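Metalloregulator ScaR (PDB 3HRS) is a manganese-activated homodimeric transcriptional repressor of the DtxR/MntR family that probably binds DNA. Local coordinates at residues A[149-154]-A[175-180]; A[170-175]-A[192-197]. All coordinates share one frame; numbering follows the deposited sequence.

Contact 1 of 2, residues A[149-154]-A[175-180]; sequences KGDYIL and GKTIRF
Lys149 leads into the strand with its CB beside the carbonyl of Phe180. Gly150 and Phe180 form an antiparallel hydrogen-bonded pair. Gly150 N gives an almost straight bond to Phe180 O (3.0 Å, 170°), and Phe180 N returns one to Gly150 O. The backbone angles of Gly150 call for glycine. Asp151, opposite Arg179 in a non-hydrogen-bonded pair, stands alongside it. Asp151 OD1 is 3.8 Å from Arg179 CG and 4.4 Å from Arg179 NE, too far for a salt bridge. Carboxylate and guanidinium are perpendicular. Tyr152 turns to the other face and pairs with Ile178, whose N bonds to Tyr152 O; the return bond, Tyr152 N to Ile178 O, is bent and weak (123°). Tyr152 CD1 packs against Phe180 CB at 4.0 Å, the two side chains running side by side. The Tyr152 hydroxyl is hydrogen-bonded to Glu148 O. Ile153 returns to the face of Asp151 and lies opposite Thr177. Leu154 N donates to Lys176 O at 3.2 Å, nearly in line with its C=O bond, and Leu154 O accepts from Gly175 N. The two central strands join as an antiparallel pair within the SH3-like FeoA domain, with Tyr152, Ile178 and Phe180 on its buried face.

Contact 2 of 2, residues A[170-175]-A[192-197]; sequences NGLQVG and LEVDGQ
A Schellman motif ends helix 161-168 here, and the chain that leaves it packs against segment 192-197 in the SH3-like FeoA domain. Gly171 is the C-prime residue of the motif. Its positive phi favours glycine. The turn is closed by Leu172 N bonding to Leu167 O and Gly171 N to Glu168 O. Leu172 is the buried side chain that follows. From CB, its CG lies anti to the carbonyl carbon, beside the backbone N (chi1 -88°). CD1 continues the chain anti to CA (chi2 160°), and the other branch, CD2, turns to Val194. Leu172 CD2 meets Val194 CG2 at 4.2 Å. The two side chains cross obliquely. Leu172 also touches Leu154 and Ile178, so it sits on the face of the sheet that carries them. Val194 answers from the other side. Its CG1 occupies the crowded position between backbone N and carbonyl carbon (chi1 50°). Val194 CG1 is 4.3 Å from Asn170 O. CB is directed toward the loop, and CG2, anti to the backbone N, is the methyl that reaches Gly171 O. The contact is small (160 Å² in all), a methyl pair plus methyls against backbone carbonyl oxygens. Gly171 O also takes a weak hydrogen bond from Lys176 NZ. The nearest approach of the two segments is at this same oxygen, with Val194 CG2 3.4 Å from Gly171 O.

Overall arrangement
The centres of contacts 1 and 2 are 8 Å apart. Both lie in the FeoA domain and reach its antiparallel sheet. Strand 177-184 is the middle element: strand 150-157 flanks it in contact 1, and strand 189-194 on its other edge reaches contact 2. Along the chain the segments alternate: 149-154, 170-175, 175-180, 192-197. Gly175 is shared. A probable hydrogen bond from Glu193 N to Arg179 O and packing of Ile178 CG2 on Leu192 CD2 link the contacts. Contact 1 pairs two strands; contact 2 sets the loop after helix 161-168 against segment 192-197. Val174 of that loop touches His124, a zinc-binding residue, although this chain has no zinc bound.

Contact 1 of 2, residues A[149-154]-A[175-180]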
loop_
_atom_site.group_PDB
_atom_site.type_symbol
_atom_site.label_atom_id
_atom_site.label_comp_id
_atom_site.label_asym_id
_atom_site.label_seq_id
_atom_site.Cartn_x
_atom_site.Cartn_y
_atom_site.Cartn_z
ATOM N N LYS A 149 -6.713 36.912 23.469
ATOM C CA LYS A 149 -5.261 36.779 23.399
ATOM C C LYS A 149 -4.765 35.816 24.484
ATOM O O LYS A 149 -5.550 35.335 25.304
ATOM C CB LYS A 149 -4.574 38.140 23.548
ATOM C CG LYS A 149 -5.167 39.252 22.694
ATOM C CD LYS A 149 -6.105 40.156 23.502
ATOM C CE LYS A 149 -6.446 41.425 22.727
ATOM N NZ LYS A 149 -7.064 42.486 23.582
ATOM N N GLY A 150 -3.463 35.535 24.481
ATOM C CA GLY A 150 -2.865 34.650 25.469
ATOM C C GLY A 150 -2.479 33.256 24.979
ATOM O O GLY A 150 -2.237 33.031 23.790
ATOM N N ASP A 151 -2.429 32.312 25.914
ATOM C CA ASP A 151 -1.929 30.975 25.637
ATOM C C ASP A 151 -2.914 30.147 24.815
ATOM O O ASP A 151 -4.129 30.278 24.973
ATOM C CB ASP A 151 -1.556 30.271 26.945
ATOM C CG ASP A 151 -0.296 30.844 27.571
ATOM O OD1 ASP A 151 0.809 30.351 27.252
ATOM O OD2 ASP A 151 -0.410 31.794 28.383
ATOM N N TYR A 152 -2.370 29.305 23.937
ATOM C CA TYR A 152 -3.157 28.468 23.030
ATOM C C TYR A 152 -2.417 27.157 22.708
ATOM O O TYR A 152 -1.185 27.131 22.647
ATOM C CB TYR A 152 -3.424 29.213 21.722
ATOM C CG TYR A 152 -4.665 30.084 21.705
ATOM C CD1 TYR A 152 -4.634 31.402 22.160
ATOM C CD2 TYR A 152 -5.865 29.598 21.201
ATOM C CE1 TYR A 152 -5.769 32.201 22.130
ATOM C CE2 TYR A 152 -7.004 30.390 21.167
ATOM C CZ TYR A 152 -6.953 31.690 21.634
ATOM O OH TYR A 152 -8.089 32.471 21.588
ATOM N N ILE A 153 -3.156 26.067 22.503
ATOM C CA ILE A 153 -2.547 24.861 21.946
ATOM C C ILE A 153 -2.653 24.884 20.429
ATOM O O ILE A 153 -3.705 25.215 19.873
ATOM C CB ILE A 153 -3.235 23.571 22.392
ATOM C CG1 ILE A 153 -3.795 23.684 23.806
ATOM C CG2 ILE A 153 -2.263 22.415 22.314
ATOM C CD1 ILE A 153 -4.507 22.393 24.247
ATOM N N LEU A 154 -1.566 24.533 19.757
ATOM C CA LEU A 154 -1.603 24.387 18.308
ATOM C C LEU A 154 -2.172 23.020 17.977
ATOM O O LEU A 154 -1.433 22.045 17.863
ATOM C CB LEU A 154 -0.205 24.507 17.729
ATOM C CG LEU A 154 -0.233 24.626 16.219
ATOM C CD1 LEU A 154 -1.499 25.346 15.854
ATOM C CD2 LEU A 154 0.990 25.391 15.756
ATOM N N GLY A 175 0.901 20.464 18.832
ATOM C CA GLY A 175 1.168 20.088 20.203
ATOM C C GLY A 175 1.822 21.193 21.010
ATOM O O GLY A 175 1.461 21.405 22.167
ATOM N N LYS A 176 2.780 21.901 20.414
ATOM C CA LYS A 176 3.450 22.995 21.118
ATOM C C LYS A 176 2.456 24.035 21.597
ATOM O O LYS A 176 1.332 24.117 21.104
ATOM C CB LYS A 176 4.529 23.660 20.256
ATOM C CG LYS A 176 5.872 22.947 20.305
ATOM C CD LYS A 176 6.787 23.389 19.174
ATOM C CE LYS A 176 7.588 22.195 18.657
ATOM N NZ LYS A 176 8.280 22.488 17.371
ATOM N N THR A 177 2.878 24.827 22.574
ATOM C CA THR A 177 2.024 25.861 23.123
ATOM C C THR A 177 2.354 27.184 22.442
ATOM O O THR A 177 3.475 27.404 21.977
ATOM C CB THR A 177 2.173 25.983 24.652
ATOM O OG1 THR A 177 2.504 24.702 25.209
ATOM C CG2 THR A 177 0.875 26.497 25.273
ATOM N N ILE A 178 1.366 28.066 22.394
ATOM C CA ILE A 178 1.415 29.213 21.512
ATOM C C ILE A 178 0.825 30.418 22.223
ATOM O O ILE A 178 -0.282 30.341 22.756
ATOM C CB ILE A 178 0.624 28.902 20.212
ATOM C CG1 ILE A 178 1.535 28.208 19.197
ATOM C CG2 ILE A 178 0.022 30.140 19.602
ATOM C CD1 ILE A 178 2.897 28.854 19.082
ATOM N N ARG A 179 1.578 31.519 22.264
ATOM C CA ARG A 179 1.046 32.768 22.778
ATOM C C ARG A 179 0.591 33.653 21.624
ATOM O O ARG A 179 1.412 34.132 20.837
ATOM C CB ARG A 179 2.095 33.520 23.591
ATOM C CG ARG A 179 2.488 32.916 24.937
ATOM C CD ARG A 179 3.471 33.873 25.637
ATOM N NE ARG A 179 4.019 33.352 26.888
ATOM C CZ ARG A 179 5.116 33.826 27.474
ATOM N NH1 ARG A 179 5.789 34.826 26.915
ATOM N NH2 ARG A 179 5.548 33.296 28.615
ATOM N N PHE A 180 -0.718 33.861 21.528
ATOM C CA PHE A 180 -1.300 34.785 20.563
ATOM C C PHE A 180 -1.203 36.204 21.102
ATOM O O PHE A 180 -1.667 36.474 22.208
ATOM C CB PHE A 180 -2.771 34.442 20.343
ATOM C CG PHE A 180 -3.430 35.239 19.247
ATOM C CD1 PHE A 180 -2.707 35.665 18.142
ATOM C CD2 PHE A 180 -4.783 35.525 19.303
ATOM C CE1 PHE A 180 -3.320 36.380 17.124
ATOM C CE2 PHE A 180 -5.403 36.241 18.286
ATOM C CZ PHE A 180 -4.671 36.666 17.198
#

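Contact 2 of 2, residues A[170-175]-A[192-197]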
loop_
_atom_site.group_PDB
_atom_site.type_symbol
_atom_site.label_atom_id
_atom_site.label_comp_id
_atom_site.label_asym_id
_atom_site.label_seq_id
_atom_site.Cartn_x
_atom_site.Cartn_y
_atom_site.Cartn_z
ATOM N N ASN A 170 9.740 27.097 10.982
ATOM C CA ASN A 170 9.548 28.119 12.008
ATOM C C ASN A 170 9.193 27.448 13.330
ATOM O O ASN A 170 8.631 28.074 14.234
ATOM C CB ASN A 170 8.453 29.115 11.607
ATOM C CG ASN A 170 8.928 30.140 10.581
ATOM O OD1 ASN A 170 8.286 30.340 9.544
ATOM N ND2 ASN A 170 10.052 30.803 10.872
ATOM N N GLY A 171 9.502 26.154 13.416
ATOM C CA GLY A 171 9.290 25.372 14.624
ATOM C C GLY A 171 7.881 25.436 15.178
ATOM O O GLY A 171 7.675 25.531 16.389
ATOM N N LEU A 172 6.905 25.395 14.280
ATOM C CA LEU A 172 5.513 25.329 14.674
ATOM C C LEU A 172 5.058 23.917 14.452
ATOM O O LEU A 172 5.229 23.370 13.372
ATOM C CB LEU A 172 4.677 26.304 13.858
ATOM C CG LEU A 172 4.648 27.678 14.515
ATOM C CD1 LEU A 172 4.260 28.731 13.516
ATOM C CD2 LEU A 172 3.697 27.664 15.703
ATOM N N GLN A 173 4.492 23.317 15.487
ATOM C CA GLN A 173 4.267 21.882 15.487
ATOM C C GLN A 173 3.009 21.559 16.266
ATOM O O GLN A 173 2.719 22.157 17.300
ATOM C CB GLN A 173 5.476 21.146 16.082
ATOM C CG GLN A 173 5.388 19.620 16.062
ATOM C CD GLN A 173 6.514 18.947 16.857
ATOM O OE1 GLN A 173 7.590 19.521 17.043
ATOM N NE2 GLN A 173 6.262 17.725 17.333
ATOM N N VAL A 174 2.248 20.610 15.754
ATOM C CA VAL A 174 1.033 20.239 16.433
ATOM C C VAL A 174 1.412 19.778 17.820
ATOM O O VAL A 174 2.160 18.811 17.967
ATOM C CB VAL A 174 0.321 19.091 15.715
ATOM C CG1 VAL A 174 -1.129 19.065 16.124
ATOM C CG2 VAL A 174 0.466 19.244 14.206
ATOM N N GLY A 175 0.901 20.464 18.832
ATOM C CA GLY A 175 1.168 20.088 20.203
ATOM C C GLY A 175 1.822 21.193 21.010
ATOM O O GLY A 175 1.461 21.405 22.167
ATOM N N LEU A 192 2.823 35.780 17.282
ATOM C CA LEU A 192 2.852 34.573 18.094
ATOM C C LEU A 192 4.146 34.472 18.883
ATOM O O LEU A 192 5.185 34.981 18.459
ATOM C CB LEU A 192 2.674 33.317 17.225
ATOM C CG LEU A 192 1.289 33.121 16.603
ATOM C CD1 LEU A 192 1.270 31.960 15.617
ATOM C CD2 LEU A 192 0.243 32.929 17.682
ATOM N N GLU A 193 4.069 33.793 20.023
ATOM C CA GLU A 193 5.227 33.533 20.865
ATOM C C GLU A 193 5.489 32.030 20.942
ATOM O O GLU A 193 4.976 31.336 21.826
ATOM C CB GLU A 193 4.987 34.104 22.263
ATOM C CG GLU A 193 6.228 34.234 23.122
ATOM C CD GLU A 193 7.009 35.480 22.798
ATOM O OE1 GLU A 193 7.942 35.807 23.564
ATOM O OE2 GLU A 193 6.686 36.133 21.780
ATOM N N VAL A 194 6.286 31.537 20.001
ATOM C CA VAL A 194 6.586 30.111 19.915
ATOM C C VAL A 194 8.004 29.828 20.382
ATOM O O VAL A 194 8.969 30.091 19.664
ATOM C CB VAL A 194 6.402 29.572 18.478
ATOM C CG1 VAL A 194 7.134 30.451 17.471
ATOM C CG2 VAL A 194 6.880 28.134 18.383
ATOM N N ASP A 195 8.121 29.283 21.588
ATOM C CA ASP A 195 9.426 29.046 22.187
ATOM C C ASP A 195 10.056 30.377 22.577
ATOM O O ASP A 195 11.228 30.629 22.291
ATOM C CB ASP A 195 10.345 28.284 21.224
ATOM C CG ASP A 195 10.004 26.802 21.131
ATOM O OD1 ASP A 195 9.748 26.178 22.189
ATOM O OD2 ASP A 195 10.004 26.263 19.998
ATOM N N GLY A 196 9.261 31.229 23.219
ATOM C CA GLY A 196 9.725 32.524 23.680
ATOM C C GLY A 196 10.204 33.436 22.566
ATOM O O GLY A 196 10.571 34.587 22.811
ATOM N N GLN A 197 10.196 32.924 21.338
ATOM C CA GLN A 197 10.649 33.686 20.178
ATOM C C GLN A 197 9.456 34.249 19.405
ATOM O O GLN A 197 8.458 33.552 19.193
ATOM C CB GLN A 197 11.498 32.798 19.267
ATOM C CG GLN A 197 12.624 33.519 18.552
ATOM C CD GLN A 197 13.675 32.554 18.035
ATOM O OE1 GLN A 197 13.350 31.491 17.495
ATOM N NE2 GLN A 197 14.943 32.916 18.199
#